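Leucine--tRNA ligase (Agrobacterium radiobacter, PDB 5AH5) probably attaches L-leucine to tRNA(Leu) at the expense of ATP, as a zinc-containing class I aminoacyl-tRNA synthetase. Local coordinates at residues 615-618 with 619-622; 744-747 with 748-751. All coordinates share one frame; numbering follows the deposited sequence.

How the contacts relate
Both contacts are local, each made along one continuous stretch of eight residues, and they do not touch: their centres lie about 32 Å apart and their nearest atoms about 18 Å. Contact 1 lies at the first turns of helix 617-632, while contact 2 comes later in the chain, in the loop between helix 720-729 and strand 753-760. Neither belongs to the pocket of the leucyl-sulfamoyl adenosine or to the four-cysteine zinc site. Both lie near the bound tRNA, whose nearest atom is about 4 Å from contact 1 and about 7 Å from contact 2. Contact 1 leads into a helix; contact 2 is built on a type I beta turn in a surface loop.

Contact 1 (615-618 with 619-622); sequences GPQA and MRSY
The carbonyl oxygen of Gln-617 is approached twice by Ser-621. The backbone N of Ser-621 bonds to Gln-617 O at 2.9 Å, with an N-H...O angle of 164°, and the hydroxyl OG of Ser-621 adds a weak, unsettled approach to the same O at 3.4 Å. With chi1 at -77°, OG stands beside its own backbone N and leans back over the preceding turn. Two similar bonds run alongside: Arg-620 N to Pro-616 O at 3.0 Å and Tyr-622 N to Ala-618 O at 2.9 Å. These i to i+4 bonds lie in the first turns of helix 617-632. A water takes the N-H of Met-619, N to water oxygen 2.7 Å, and is modelled unusually close to Gly-615 O, a doubtful detail. Ala-618 packs on a sugar and Ser-621 on a phosphate of the bound tRNA. Gln-617 swings its CG anti to N and bends at chi2, bringing OE1 to 3.7 Å from OG of Ser-621 and 4.0 Å from CG of Arg-620; OE1 thus meets the aliphatic part of Arg-620, and the guanidinium lies well beyond. Past that point Arg-620 leaves the turn for the carbonyls of Tyr-3 and Phe-590 and a salt bridge with Glu-624. Met-619 packs on Cys-597 and Phe-601 of helix 592-601, while Tyr-622 bonds through OH to Thr-689.

Contact 2 (744-747 with 748-751); sequences INER and LVQA
One face of the Asn-745 side-chain amide carries a methyl group: CD1 of Leu-748 stands almost straight above Asn-745 CG, 4.0 Å away. At the oxygen end of the same amide, OD1 of Asn-745 receives the backbone N of Arg-747 in a weak bond of 3.1 Å, bent to an N-H...O angle of 127°. The side chains of Asn-745 and Arg-747 both also touch Pro-647. CG lies anti to the backbone N of Asn-745 (chi1 -175°), which folds the amide alongside the chain that follows and lets it meet both residues. The pattern is an Asx turn, here loosely closed, laid over a type I beta turn from Asn-745 to Leu-748. The beta turn is shut by Leu-748 N to Asn-745 O at 2.9 Å, the donor standing 46° out of the carbonyl plane. That same oxygen has CG2 of Val-749 at 3.5 Å. Val-749 CG2 also meets CG2 of Ile-744, modelled at 3.2 Å, tighter than a normal methyl contact and doubtful in detail. Beyond the turn a water bridges the two halves of the loop: it accepts from Gln-750 N at 2.7 Å and donates to Glu-746 O at 3.1 Å and to Gln-750 OE1. Of the residues in contact, Leu-748 is the buried one, its side chain set against Arg-656, Ala-659 and Gln-663 of helix 653-674. Gln-663 also receives the backbone N of Asn-745, and Ala-751 packs on Arg-660, so the turn lies along helix 653-674 just before the chain enters strand 753-760.

Contact 1 (615-618 with 619-622)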
# COMPACT_ATOMS: atom_id res chain seq x y z
N GLY B 615 8.45 -2.75 -26.33
CA GLY B 615 8.59 -3.87 -25.39
C GLY B 615 7.54 -5.00 -25.43
O GLY B 615 7.87 -6.10 -25.26
N PRO B 616 6.24 -4.70 -25.60
CA PRO B 616 5.23 -5.70 -25.81
C PRO B 616 5.28 -6.47 -27.09
O PRO B 616 4.48 -7.39 -27.24
CB PRO B 616 3.92 -4.90 -25.82
CG PRO B 616 4.23 -3.67 -25.08
CD PRO B 616 5.63 -3.36 -25.45
N GLN B 617 6.15 -6.13 -28.04
CA GLN B 617 6.22 -6.86 -29.30
C GLN B 617 6.54 -8.39 -29.07
O GLN B 617 5.92 -9.25 -29.71
CB GLN B 617 7.24 -6.20 -30.25
CG GLN B 617 7.40 -6.85 -31.62
CD GLN B 617 6.09 -7.06 -32.38
OE1 GLN B 617 5.44 -8.15 -32.31
NE2 GLN B 617 5.69 -6.04 -33.11
N ALA B 618 7.45 -8.68 -28.17
CA ALA B 618 7.84 -10.05 -27.89
C ALA B 618 6.65 -10.87 -27.26
O ALA B 618 6.38 -11.99 -27.66
CB ALA B 618 9.06 -10.06 -27.03
N MET B 619 5.88 -10.25 -26.38
CA MET B 619 4.70 -10.92 -25.86
C MET B 619 3.62 -11.12 -26.92
O MET B 619 2.92 -12.14 -26.98
CB MET B 619 4.16 -10.15 -24.69
CG MET B 619 3.17 -10.88 -23.86
SD MET B 619 3.73 -12.52 -23.28
CE MET B 619 4.95 -12.14 -22.09
N ARG B 620 3.47 -10.13 -27.77
CA ARG B 620 2.53 -10.22 -28.85
C ARG B 620 2.88 -11.42 -29.72
O ARG B 620 2.01 -12.14 -30.15
CB ARG B 620 2.57 -8.94 -29.66
CG ARG B 620 1.79 -8.90 -30.95
CD ARG B 620 0.30 -8.82 -30.62
NE ARG B 620 -0.47 -9.18 -31.80
CZ ARG B 620 -1.78 -9.06 -31.90
NH1 ARG B 620 -2.49 -8.59 -30.89
NH2 ARG B 620 -2.36 -9.40 -33.02
N SER B 621 4.17 -11.56 -30.04
CA SER B 621 4.69 -12.71 -30.77
C SER B 621 4.42 -14.03 -30.05
O SER B 621 3.99 -14.96 -30.69
CB SER B 621 6.20 -12.58 -31.01
OG SER B 621 6.42 -11.67 -32.06
N TYR B 622 4.64 -14.09 -28.74
CA TYR B 622 4.24 -15.28 -27.97
C TYR B 622 2.74 -15.59 -28.08
O TYR B 622 2.37 -16.74 -28.31
CB TYR B 622 4.67 -15.20 -26.48
CG TYR B 622 4.00 -16.30 -25.68
CD1 TYR B 622 4.37 -17.63 -25.85
CD2 TYR B 622 2.97 -16.00 -24.78
CE1 TYR B 622 3.68 -18.64 -25.18
CE2 TYR B 622 2.29 -16.99 -24.12
CZ TYR B 622 2.70 -18.33 -24.29
OH TYR B 622 2.02 -19.29 -23.62
O HOH W 1 7.06 -8.34 -24.90

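Contact 2 (744-747 with 748-751)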
# COMPACT_ATOMS: atom_id res chain seq x y z
N ILE B 744 -5.97 -29.95 -10.19
CA ILE B 744 -5.05 -31.04 -10.42
C ILE B 744 -5.79 -32.40 -10.41
O ILE B 744 -6.52 -32.69 -9.48
CB ILE B 744 -3.93 -31.03 -9.39
CG1 ILE B 744 -3.00 -29.86 -9.67
CG2 ILE B 744 -3.12 -32.32 -9.48
CD1 ILE B 744 -2.05 -29.56 -8.52
N ASN B 745 -5.69 -33.15 -11.50
CA ASN B 745 -6.13 -34.55 -11.51
C ASN B 745 -4.97 -35.40 -10.97
O ASN B 745 -3.96 -35.55 -11.65
CB ASN B 745 -6.54 -34.96 -12.91
CG ASN B 745 -7.11 -36.37 -12.94
OD1 ASN B 745 -6.53 -37.32 -12.38
ND2 ASN B 745 -8.25 -36.49 -13.56
N GLU B 746 -5.09 -35.82 -9.71
CA GLU B 746 -4.01 -36.52 -8.97
C GLU B 746 -3.59 -37.89 -9.57
O GLU B 746 -2.51 -38.34 -9.30
CB GLU B 746 -4.38 -36.71 -7.48
CG GLU B 746 -3.99 -35.55 -6.56
CD GLU B 746 -2.49 -35.54 -6.21
OE1 GLU B 746 -1.87 -36.63 -6.09
OE2 GLU B 746 -1.92 -34.43 -6.04
N ARG B 747 -4.45 -38.50 -10.38
CA ARG B 747 -4.08 -39.67 -11.21
C ARG B 747 -3.02 -39.32 -12.28
O ARG B 747 -2.30 -40.22 -12.71
CB ARG B 747 -5.27 -40.32 -11.97
CG ARG B 747 -6.56 -40.63 -11.22
CD ARG B 747 -6.89 -42.11 -11.05
NE ARG B 747 -6.76 -42.92 -12.26
CZ ARG B 747 -7.74 -43.35 -13.06
NH1 ARG B 747 -9.03 -43.08 -12.83
NH2 ARG B 747 -7.42 -44.06 -14.14
N LEU B 748 -2.95 -38.06 -12.74
CA LEU B 748 -2.05 -37.73 -13.85
C LEU B 748 -0.79 -37.03 -13.47
O LEU B 748 0.05 -36.80 -14.33
CB LEU B 748 -2.80 -36.99 -14.91
CG LEU B 748 -3.92 -37.79 -15.52
CD1 LEU B 748 -4.89 -36.88 -16.22
CD2 LEU B 748 -3.35 -38.83 -16.52
N VAL B 749 -0.60 -36.78 -12.19
CA VAL B 749 0.51 -35.99 -11.67
C VAL B 749 1.87 -36.69 -11.68
O VAL B 749 2.90 -36.01 -11.84
CB VAL B 749 0.21 -35.54 -10.20
CG1 VAL B 749 1.43 -34.95 -9.49
CG2 VAL B 749 -0.92 -34.54 -10.23
N GLN B 750 1.90 -38.01 -11.42
CA GLN B 750 3.16 -38.79 -11.63
C GLN B 750 2.94 -39.47 -12.91
O GLN B 750 1.85 -39.98 -13.15
CB GLN B 750 3.40 -39.84 -10.58
CG GLN B 750 3.59 -39.33 -9.17
CD GLN B 750 3.29 -40.40 -8.14
OE1 GLN B 750 2.27 -41.11 -8.23
NE2 GLN B 750 4.17 -40.54 -7.15
N ALA B 751 3.96 -39.49 -13.76
CA ALA B 751 3.94 -40.31 -14.95
C ALA B 751 4.47 -41.70 -14.49
O ALA B 751 4.57 -41.97 -13.28
CB ALA B 751 4.80 -39.70 -16.06
O HOH W 2 0.14 -39.63 -10.11